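PDB 6U94: RND efflux system, outer membrane lipoprotein, NodT family from Burkholderia mallei, which probably serves as the outer membrane channel of a tripartite RND efflux system, passing substrates out of the Gram-negative cell. Local coordinates for residues A374-E377 and V378-L382; V167-V170 and A171-L175; G129-H132 and F133-D136; A84-R87 and I88-A92. All coordinates share one frame; numbering follows the deposited sequence.

Contact 1: residues A374-E377 and V378-L382; sequences AFRE and VADNL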
loop_
_atom_site.group_PDB
_atom_site.type_symbol
_atom_site.label_atom_id
_atom_site.label_comp_id
_atom_site.label_asym_id
_atom_site.label_seq_id
_atom_site.Cartn_x
_atom_site.Cartn_y
_atom_site.Cartn_z
ATOM N N ALA A 374 4.827 -9.967 -13.714
ATOM C CA ALA A 374 5.522 -8.826 -13.130
ATOM C C ALA A 374 5.035 -7.514 -13.737
ATOM O O ALA A 374 4.763 -6.548 -13.013
ATOM C CB ALA A 374 7.031 -8.975 -13.314
ATOM N N PHE A 375 4.935 -7.457 -15.069
ATOM C CA PHE A 375 4.449 -6.250 -15.729
ATOM C C PHE A 375 2.996 -5.980 -15.367
ATOM O O PHE A 375 2.628 -4.845 -15.046
ATOM C CB PHE A 375 4.608 -6.375 -17.244
ATOM C CG PHE A 375 5.977 -6.019 -17.742
ATOM C CD1 PHE A 375 7.027 -6.925 -17.632
ATOM C CD2 PHE A 375 6.218 -4.786 -18.326
ATOM C CE1 PHE A 375 8.294 -6.599 -18.093
ATOM C CE2 PHE A 375 7.475 -4.453 -18.790
ATOM C CZ PHE A 375 8.520 -5.365 -18.671
ATOM N N ARG A 376 2.154 -7.016 -15.418
ATOM C CA ARG A 376 0.753 -6.858 -15.051
ATOM C C ARG A 376 0.615 -6.347 -13.624
ATOM O O ARG A 376 -0.221 -5.482 -13.341
ATOM C CB ARG A 376 0.014 -8.185 -15.224
ATOM C CG ARG A 376 -1.484 -8.112 -14.932
ATOM C CD ARG A 376 -2.164 -9.444 -15.218
ATOM N NE ARG A 376 -1.957 -9.879 -16.597
ATOM C CZ ARG A 376 -2.695 -9.471 -17.626
ATOM N NH1 ARG A 376 -3.689 -8.612 -17.432
ATOM N NH2 ARG A 376 -2.440 -9.916 -18.849
ATOM N N GLU A 377 1.442 -6.864 -12.713
ATOM C CA GLU A 377 1.417 -6.399 -11.330
ATOM C C GLU A 377 1.790 -4.925 -11.233
ATOM O O GLU A 377 1.225 -4.185 -10.419
ATOM C CB GLU A 377 2.367 -7.249 -10.494
ATOM C CG GLU A 377 2.376 -6.946 -9.019
ATOM C CD GLU A 377 3.223 -7.942 -8.244
ATOM O OE1 GLU A 377 4.425 -8.094 -8.559
ATOM O OE2 GLU A 377 2.674 -8.592 -7.335
ATOM N N VAL A 378 2.748 -4.484 -12.049
ATOM C CA VAL A 378 3.152 -3.083 -12.021
ATOM C C VAL A 378 2.033 -2.196 -12.557
ATOM O O VAL A 378 1.721 -1.149 -11.976
ATOM C CB VAL A 378 4.459 -2.893 -12.811
ATOM C CG1 VAL A 378 4.690 -1.414 -13.108
ATOM C CG2 VAL A 378 5.635 -3.478 -12.031
ATOM N N ALA A 379 1.410 -2.601 -13.667
ATOM C CA ALA A 379 0.310 -1.823 -14.227
ATOM C C ALA A 379 -0.873 -1.772 -13.266
ATOM O O ALA A 379 -1.546 -0.741 -13.155
ATOM C CB ALA A 379 -0.114 -2.409 -15.573
ATOM N N ASP A 380 -1.130 -2.873 -12.554
ATOM C CA ASP A 380 -2.275 -2.923 -11.650
ATOM C C ASP A 380 -2.097 -1.972 -10.472
ATOM O O ASP A 380 -3.059 -1.324 -10.043
ATOM C CB ASP A 380 -2.495 -4.354 -11.160
ATOM C CG ASP A 380 -3.156 -5.233 -12.204
ATOM O OD1 ASP A 380 -3.390 -4.748 -13.332
ATOM O OD2 ASP A 380 -3.446 -6.408 -11.898
ATOM N N ASN A 381 -0.881 -1.874 -9.933
ATOM C CA ASN A 381 -0.666 -0.980 -8.802
ATOM C C ASN A 381 -0.670 0.480 -9.230
ATOM O O ASN A 381 -1.032 1.354 -8.435
ATOM C CB ASN A 381 0.642 -1.325 -8.092
ATOM C CG ASN A 381 0.501 -2.512 -7.158
ATOM O OD1 ASN A 381 -0.006 -2.382 -6.046
ATOM N ND2 ASN A 381 0.962 -3.677 -7.604
ATOM N N LEU A 382 -0.263 0.767 -10.469
ATOM C CA LEU A 382 -0.350 2.130 -10.976
ATOM C C LEU A 382 -1.803 2.544 -11.174
ATOM O O LEU A 382 -2.180 3.681 -10.863
ATOM C CB LEU A 382 0.425 2.250 -12.287
ATOM C CG LEU A 382 1.952 2.287 -12.211
ATOM C CD1 LEU A 382 2.538 1.858 -13.545
ATOM C CD2 LEU A 382 2.424 3.687 -11.849
HETATM O O HOH W 1 -4.697 -6.789 -14.857
#
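N381 reaches back one helical turn to the carbonyl of E377, a compact example of an asparagine doubling a main-chain helix bond. Starting at its root, N381 CB lies 3.7 Å from E377 O, and CG keeps that same spacing as the chain turns alongside the oxygen. A first torsion of -80° sets CG beside the backbone N and anti to the carbonyl carbon, which turns the amide back toward E377 O. At the tip ND2 donates to E377 O over 2.9 Å, while it also lies 3.8 Å from E377 CG. E377 O lies 20° out of the amide plane of N381, and ND2 meets it on the face opposite to N381 N, whose own bond to it is 3.2 Å long. Two donors thus grip one oxygen. The side chain of E377 lies alongside that of N381, pointing the same way, with the two flat groups turned 51° apart; E377 OE1 forms a salt bridge with R282 and OE2 accepts a weak hydrogen bond from H132 N. One step round the helix, water 1 donates to D380 OD1 at 2.9 Å and weakly accepts from R376 NH1; R376 NH2 bonds to V331 O. F375, V378 and L382 pack on L323 of helix 321-326, whereas E377, V378, N381 and L382 lie against helix 421-454, so V378 and L382 touch both neighbours.

Contact 2: residues V167-V170 and A171-L175; sequences VAEV and ANTYL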
loop_
_atom_site.group_PDB
_atom_site.type_symbol
_atom_site.label_atom_id
_atom_site.label_comp_id
_atom_site.label_asym_id
_atom_site.label_seq_id
_atom_site.Cartn_x
_atom_site.Cartn_y
_atom_site.Cartn_z
ATOM N N VAL A 167 11.501 -3.352 4.450
ATOM C CA VAL A 167 11.523 -1.913 4.195
ATOM C C VAL A 167 10.109 -1.397 3.965
ATOM O O VAL A 167 9.700 -0.375 4.527
ATOM C CB VAL A 167 12.438 -1.593 2.999
ATOM C CG1 VAL A 167 12.182 -0.183 2.485
ATOM C CG2 VAL A 167 13.901 -1.764 3.386
ATOM N N ALA A 168 9.339 -2.109 3.142
ATOM C CA ALA A 168 7.996 -1.658 2.805
ATOM C C ALA A 168 7.056 -1.759 3.999
ATOM O O ALA A 168 6.224 -0.870 4.217
ATOM C CB ALA A 168 7.458 -2.467 1.633
ATOM N N GLU A 169 7.170 -2.833 4.783
ATOM C CA GLU A 169 6.259 -3.017 5.906
ATOM C C GLU A 169 6.512 -1.996 7.007
ATOM O O GLU A 169 5.570 -1.577 7.689
ATOM C CB GLU A 169 6.378 -4.437 6.457
ATOM C CG GLU A 169 5.138 -4.906 7.203
ATOM C CD GLU A 169 3.914 -4.988 6.304
ATOM O OE1 GLU A 169 3.971 -5.693 5.275
ATOM O OE2 GLU A 169 2.895 -4.343 6.623
ATOM N N VAL A 170 7.767 -1.584 7.196
ATOM C CA VAL A 170 8.056 -0.512 8.146
ATOM C C VAL A 170 7.424 0.793 7.678
ATOM O O VAL A 170 6.864 1.552 8.480
ATOM C CB VAL A 170 9.577 -0.364 8.343
ATOM C CG1 VAL A 170 9.890 0.882 9.157
ATOM C CG2 VAL A 170 10.151 -1.604 9.018
ATOM N N ALA A 171 7.496 1.070 6.374
ATOM C CA ALA A 171 6.949 2.316 5.846
ATOM C C ALA A 171 5.428 2.333 5.945
ATOM O O ALA A 171 4.836 3.329 6.378
ATOM C CB ALA A 171 7.396 2.518 4.398
ATOM N N ASN A 172 4.777 1.238 5.547
ATOM C CA ASN A 172 3.320 1.201 5.597
ATOM C C ASN A 172 2.804 1.248 7.028
ATOM O O ASN A 172 1.697 1.744 7.268
ATOM C CB ASN A 172 2.795 -0.047 4.891
ATOM C CG ASN A 172 1.283 -0.038 4.741
ATOM O OD1 ASN A 172 0.741 0.659 3.883
ATOM N ND2 ASN A 172 0.597 -0.815 5.571
ATOM N N THR A 173 3.583 0.744 7.987
ATOM C CA THR A 173 3.147 0.763 9.380
ATOM C C THR A 173 3.285 2.153 9.993
ATOM O O THR A 173 2.405 2.591 10.743
ATOM C CB THR A 173 3.939 -0.262 10.192
ATOM O OG1 THR A 173 3.758 -1.558 9.615
ATOM C CG2 THR A 173 3.460 -0.298 11.631
ATOM N N TYR A 174 4.381 2.854 9.694
ATOM C CA TYR A 174 4.553 4.206 10.216
ATOM C C TYR A 174 3.594 5.179 9.544
ATOM O O TYR A 174 3.075 6.096 10.192
ATOM C CB TYR A 174 6.001 4.659 10.033
ATOM C CG TYR A 174 6.278 6.070 10.506
ATOM C CD1 TYR A 174 6.263 6.387 11.857
ATOM C CD2 TYR A 174 6.571 7.083 9.600
ATOM C CE1 TYR A 174 6.523 7.674 12.295
ATOM C CE2 TYR A 174 6.832 8.373 10.027
ATOM C CZ TYR A 174 6.807 8.664 11.375
ATOM O OH TYR A 174 7.066 9.947 11.800
ATOM N N LEU A 175 3.343 4.996 8.245
ATOM C CA LEU A 175 2.341 5.812 7.568
ATOM C C LEU A 175 0.952 5.539 8.127
ATOM O O LEU A 175 0.180 6.471 8.382
ATOM C CB LEU A 175 2.383 5.556 6.062
ATOM C CG LEU A 175 3.606 6.140 5.351
ATOM C CD1 LEU A 175 3.602 5.793 3.871
ATOM C CD2 LEU A 175 3.660 7.645 5.550
#
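T173 and E169 meet at a single oxygen, and the tightest part of this helical turn is there. T173 OG1 donates to E169 O at 2.6 Å, and T173 N shares the acceptor at 3.1 Å. The hydroxyl arrives tilted from the carbonyl plane, at a C=O...O angle of 158°, while the amide N comes in well above that plane. With chi1 at -58°, OG1 stands beside its own backbone N, close enough for both donors to converge, and CB itself comes within 3.3 Å of the same oxygen. Packing is looser where the side-chain ends diverge: the bent chain of E169 leaves OE2 4.2 Å from T173 OG1 and 4.3 Å from N172 ND2. R87 and the hydroxyl of Y86 hold OE2, and R83 holds OE1. N172 OD1 likewise turns away, to the hydroxyl of T446, and N172 ND2 bonds to that of Y86. No side of the turn is wet, since every touching residue is buried, with L246, V62 and V449 among the neighbours. A threonine hydroxyl returned to the carbonyl four residues earlier is a recurrent way of burying a polar side chain in a helix, here helix 156-203 of this outer membrane factor.

Contact 3: residues G129-H132 and F133-D136; sequences GLTH and FEID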
loop_
_atom_site.group_PDB
_atom_site.type_symbol
_atom_site.label_atom_id
_atom_site.label_comp_id
_atom_site.label_asym_id
_atom_site.label_seq_id
_atom_site.Cartn_x
_atom_site.Cartn_y
_atom_site.Cartn_z
ATOM N N GLY A 129 -1.454 -6.613 0.153
ATOM C CA GLY A 129 -0.331 -5.728 -0.081
ATOM C C GLY A 129 0.989 -6.415 -0.355
ATOM O O GLY A 129 2.040 -5.785 -0.220
ATOM N N LEU A 130 0.969 -7.687 -0.744
ATOM C CA LEU A 130 2.180 -8.438 -1.041
ATOM C C LEU A 130 2.294 -8.689 -2.539
ATOM O O LEU A 130 1.311 -9.045 -3.197
ATOM C CB LEU A 130 2.202 -9.771 -0.287
ATOM C CG LEU A 130 2.262 -9.699 1.239
ATOM C CD1 LEU A 130 2.426 -11.091 1.835
ATOM C CD2 LEU A 130 3.386 -8.776 1.687
ATOM N N THR A 131 3.499 -8.511 -3.072
ATOM C CA THR A 131 3.758 -8.794 -4.473
ATOM C C THR A 131 3.848 -10.302 -4.705
ATOM O O THR A 131 3.763 -11.110 -3.776
ATOM C CB THR A 131 5.033 -8.097 -4.935
ATOM O OG1 THR A 131 6.140 -8.530 -4.133
ATOM C CG2 THR A 131 4.879 -6.579 -4.819
ATOM N N HIS A 132 4.007 -10.687 -5.974
ATOM C CA HIS A 132 4.059 -12.105 -6.313
ATOM C C HIS A 132 5.261 -12.785 -5.669
ATOM O O HIS A 132 5.136 -13.889 -5.127
ATOM C CB HIS A 132 4.099 -12.292 -7.829
ATOM C CG HIS A 132 2.811 -11.959 -8.517
ATOM N ND1 HIS A 132 1.630 -12.616 -8.245
ATOM C CD2 HIS A 132 2.523 -11.049 -9.476
ATOM C CE1 HIS A 132 0.669 -12.120 -9.001
ATOM N NE2 HIS A 132 1.184 -11.167 -9.758
ATOM N N PHE A 133 6.433 -12.143 -5.709
ATOM C CA PHE A 133 7.622 -12.804 -5.180
ATOM C C PHE A 133 7.605 -12.861 -3.657
ATOM O O PHE A 133 8.158 -13.799 -3.073
ATOM C CB PHE A 133 8.900 -12.130 -5.693
ATOM C CG PHE A 133 9.034 -10.673 -5.328
ATOM C CD1 PHE A 133 9.553 -10.297 -4.098
ATOM C CD2 PHE A 133 8.687 -9.683 -6.232
ATOM C CE1 PHE A 133 9.694 -8.962 -3.767
ATOM C CE2 PHE A 133 8.829 -8.346 -5.909
ATOM C CZ PHE A 133 9.332 -7.984 -4.675
ATOM N N GLU A 134 6.967 -11.891 -2.998
ATOM C CA GLU A 134 6.790 -11.997 -1.554
ATOM C C GLU A 134 5.884 -13.168 -1.199
ATOM O O GLU A 134 6.169 -13.918 -0.258
ATOM C CB GLU A 134 6.220 -10.701 -0.989
ATOM C CG GLU A 134 7.123 -9.505 -1.135
ATOM C CD GLU A 134 6.424 -8.229 -0.720
ATOM O OE1 GLU A 134 6.664 -7.747 0.408
ATOM O OE2 GLU A 134 5.614 -7.723 -1.523
ATOM N N ILE A 135 4.784 -13.336 -1.937
ATOM C CA ILE A 135 3.898 -14.471 -1.700
ATOM C C ILE A 135 4.638 -15.784 -1.938
ATOM O O ILE A 135 4.484 -16.747 -1.177
ATOM C CB ILE A 135 2.641 -14.355 -2.581
ATOM C CG1 ILE A 135 1.829 -13.115 -2.190
ATOM C CG2 ILE A 135 1.797 -15.612 -2.476
ATOM C CD1 ILE A 135 0.592 -12.900 -3.036
ATOM N N ASP A 136 5.451 -15.841 -2.998
ATOM C CA ASP A 136 6.271 -17.022 -3.252
ATOM C C ASP A 136 7.167 -17.336 -2.061
ATOM O O ASP A 136 7.175 -18.464 -1.558
ATOM C CB ASP A 136 7.115 -16.819 -4.512
ATOM C CG ASP A 136 6.300 -16.917 -5.782
ATOM O OD1 ASP A 136 5.286 -17.645 -5.781
ATOM O OD2 ASP A 136 6.679 -16.274 -6.783
#
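The main chain stays extended through L130 and T131, then coils from H132 onward, and I135 N closes the first turn on T131 O at 3.1 Å. T131 is the N-cap of helix 132-142, and E134, three residues on, makes the side-chain-to-backbone bond of a capping box by folding its carboxylate back onto the cap residue. T131 N donates to E134 OE2 over 2.7 Å in a nearly straight bond (175°), and T131 OG1 also turns to the carboxylate, donating to the same oxygen at 2.8 Å. Both come to the anti side of OE2, but from opposite faces of the carboxylate plane, a grip that should fix the rotation of the group. The chain of E134 runs extended beyond CG to make the reach, and its other oxygen, OE1, is taken by a salt bridge to K453 and a hydrogen bond from S165. The charge is probably well compensated although the residue is buried. F133 holds its CG between its backbone N and carbonyl carbon (chi1 60°), which swings the ring back beneath the cap. T131 OG1 then sits 3.2 Å above the ring plane, over its centre. L130 crosses E134 at about a right angle, its CD2 3.7 Å from OE1, and nearer its root L130 CB touches I135 CG1 at 3.9 Å.

Contact 4: residues A84-R87 and I88-A92; sequences ALYR and IQRAA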
loop_
_atom_site.group_PDB
_atom_site.type_symbol
_atom_site.label_atom_id
_atom_site.label_comp_id
_atom_site.label_asym_id
_atom_site.label_seq_id
_atom_site.Cartn_x
_atom_site.Cartn_y
_atom_site.Cartn_z
ATOM N N ALA A 84 -0.090 -9.237 11.224
ATOM C CA ALA A 84 -1.255 -9.743 11.942
ATOM C C ALA A 84 -1.722 -8.768 13.012
ATOM O O ALA A 84 -2.910 -8.749 13.356
ATOM C CB ALA A 84 -0.942 -11.104 12.567
ATOM N N LEU A 85 -0.813 -7.946 13.542
ATOM C CA LEU A 85 -1.197 -7.021 14.600
ATOM C C LEU A 85 -2.032 -5.865 14.063
ATOM O O LEU A 85 -3.019 -5.466 14.691
ATOM C CB LEU A 85 0.044 -6.492 15.318
ATOM C CG LEU A 85 0.634 -7.408 16.394
ATOM C CD1 LEU A 85 1.801 -6.736 17.100
ATOM C CD2 LEU A 85 -0.440 -7.814 17.393
ATOM N N TYR A 86 -1.663 -5.315 12.904
ATOM C CA TYR A 86 -2.254 -4.065 12.450
ATOM C C TYR A 86 -2.839 -4.094 11.044
ATOM O O TYR A 86 -3.498 -3.122 10.669
ATOM C CB TYR A 86 -1.215 -2.934 12.513
ATOM C CG TYR A 86 -0.446 -2.755 11.224
ATOM C CD1 TYR A 86 0.568 -3.637 10.869
ATOM C CD2 TYR A 86 -0.738 -1.709 10.356
ATOM C CE1 TYR A 86 1.270 -3.481 9.687
ATOM C CE2 TYR A 86 -0.045 -1.544 9.173
ATOM C CZ TYR A 86 0.961 -2.433 8.843
ATOM O OH TYR A 86 1.660 -2.277 7.666
ATOM N N ARG A 87 -2.628 -5.147 10.257
ATOM C CA ARG A 87 -2.971 -5.051 8.844
ATOM C C ARG A 87 -3.933 -6.135 8.368
ATOM O O ARG A 87 -4.908 -5.828 7.674
ATOM C CB ARG A 87 -1.699 -5.083 7.996
ATOM C CG ARG A 87 -1.921 -4.648 6.557
ATOM C CD ARG A 87 -0.604 -4.363 5.863
ATOM N NE ARG A 87 -0.798 -3.815 4.525
ATOM C CZ ARG A 87 0.188 -3.574 3.666
ATOM N NH1 ARG A 87 1.447 -3.835 4.002
ATOM N NH2 ARG A 87 -0.084 -3.072 2.468
ATOM N N ILE A 88 -3.669 -7.396 8.721
ATOM C CA ILE A 88 -4.437 -8.506 8.154
ATOM C C ILE A 88 -5.915 -8.373 8.502
ATOM O O ILE A 88 -6.790 -8.554 7.646
ATOM C CB ILE A 88 -3.870 -9.855 8.629
ATOM C CG1 ILE A 88 -2.366 -9.930 8.362
ATOM C CG2 ILE A 88 -4.583 -11.003 7.932
ATOM C CD1 ILE A 88 -2.008 -9.847 6.902
ATOM N N GLN A 89 -6.216 -8.054 9.760
ATOM C CA GLN A 89 -7.603 -7.989 10.201
ATOM C C GLN A 89 -8.283 -6.667 9.870
ATOM O O GLN A 89 -9.514 -6.592 9.949
ATOM C CB GLN A 89 -7.693 -8.250 11.707
ATOM C CG GLN A 89 -7.429 -9.697 12.108
ATOM C CD GLN A 89 -8.522 -10.661 11.658
ATOM O OE1 GLN A 89 -9.457 -10.283 10.951
ATOM N NE2 GLN A 89 -8.408 -11.915 12.078
ATOM N N ARG A 90 -7.533 -5.630 9.508
ATOM C CA ARG A 90 -8.128 -4.380 9.062
ATOM C C ARG A 90 -8.401 -4.364 7.563
ATOM O O ARG A 90 -8.774 -3.317 7.023
ATOM C CB ARG A 90 -7.237 -3.198 9.448
ATOM C CG ARG A 90 -7.556 -2.626 10.817
ATOM C CD ARG A 90 -6.907 -1.272 10.997
ATOM N NE ARG A 90 -5.817 -1.306 11.965
ATOM C CZ ARG A 90 -4.935 -0.326 12.121
ATOM N NH1 ARG A 90 -5.011 0.761 11.363
ATOM N NH2 ARG A 90 -3.974 -0.433 13.030
ATOM N N ALA A 91 -8.232 -5.499 6.883
ATOM C CA ALA A 91 -8.629 -5.616 5.485
ATOM C C ALA A 91 -10.141 -5.643 5.303
ATOM O O ALA A 91 -10.607 -5.719 4.160
ATOM C CB ALA A 91 -8.011 -6.870 4.866
ATOM N N ALA A 92 -10.912 -5.583 6.394
ATOM C CA ALA A 92 -12.367 -5.571 6.281
ATOM C C ALA A 92 -12.873 -4.281 5.644
ATOM O O ALA A 92 -13.892 -4.296 4.945
ATOM C CB ALA A 92 -13.004 -5.773 7.657
#
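R90 folds back upon Y86 through its torsions: chi1 near -90° starts the chain toward the preceding helix, chi2 keeps it extended, and a bend at chi3 of -110° lays the guanidinium against the backbone of Y86. Y86 O lies over one face of that group, 3.0 Å above its plane and offset toward the rim. The closest atom is R90 NE, 3.2 Å from Y86 O, yet the angle is too poor for a hydrogen bond, so the carbonyl meets the flat cation by its face. R90 NH2 continues past it to stand 3.8 Å from Y86 CB, at the edge of the tyrosine ring and near its plane. One face of that ring is covered by R87 CB. This is the C-terminal end of helix 72-86, where R87 is the first residue to leave helical geometry; the chain then makes a type I beta turn from R87 to R90, with a weak bond from R90 N to R87 O (3.2 Å, 129°). I88 reaches back to A84: its CG1, set beside its own backbone N, touches A84 N at 3.7 Å and A84 CA at 3.8 Å. The charge of R90 is met beyond the turn, NH2 forming a salt bridge with D239 of helix 211-247 and NH1 another with D180 of helix 156-203, while a bound glycerol, probably from the crystallisation liquor, accepts a weak hydrogen bond from NH1.

The four local contacts join into two pairs. Contacts 2 and 4, with centres 14 Å apart, meet where Y86 OH lies 2.6 Å from E169 OE2 and 2.8 Å from N172 ND2, so the end of helix 72-86 is tied to helix 156-203. Contacts 1 and 3, 13 Å apart between centres, touch where E377 OE2 comes 2.8 Å from H132 N in a weak hydrogen bond near the start of helix 132-142. R87 links the pairs: its NH2 packs 3.7 Å from G129 CA, so contact 4 touches contact 3. Contacts 1 and 2 do not touch; their nearest atoms are about 10 Å apart.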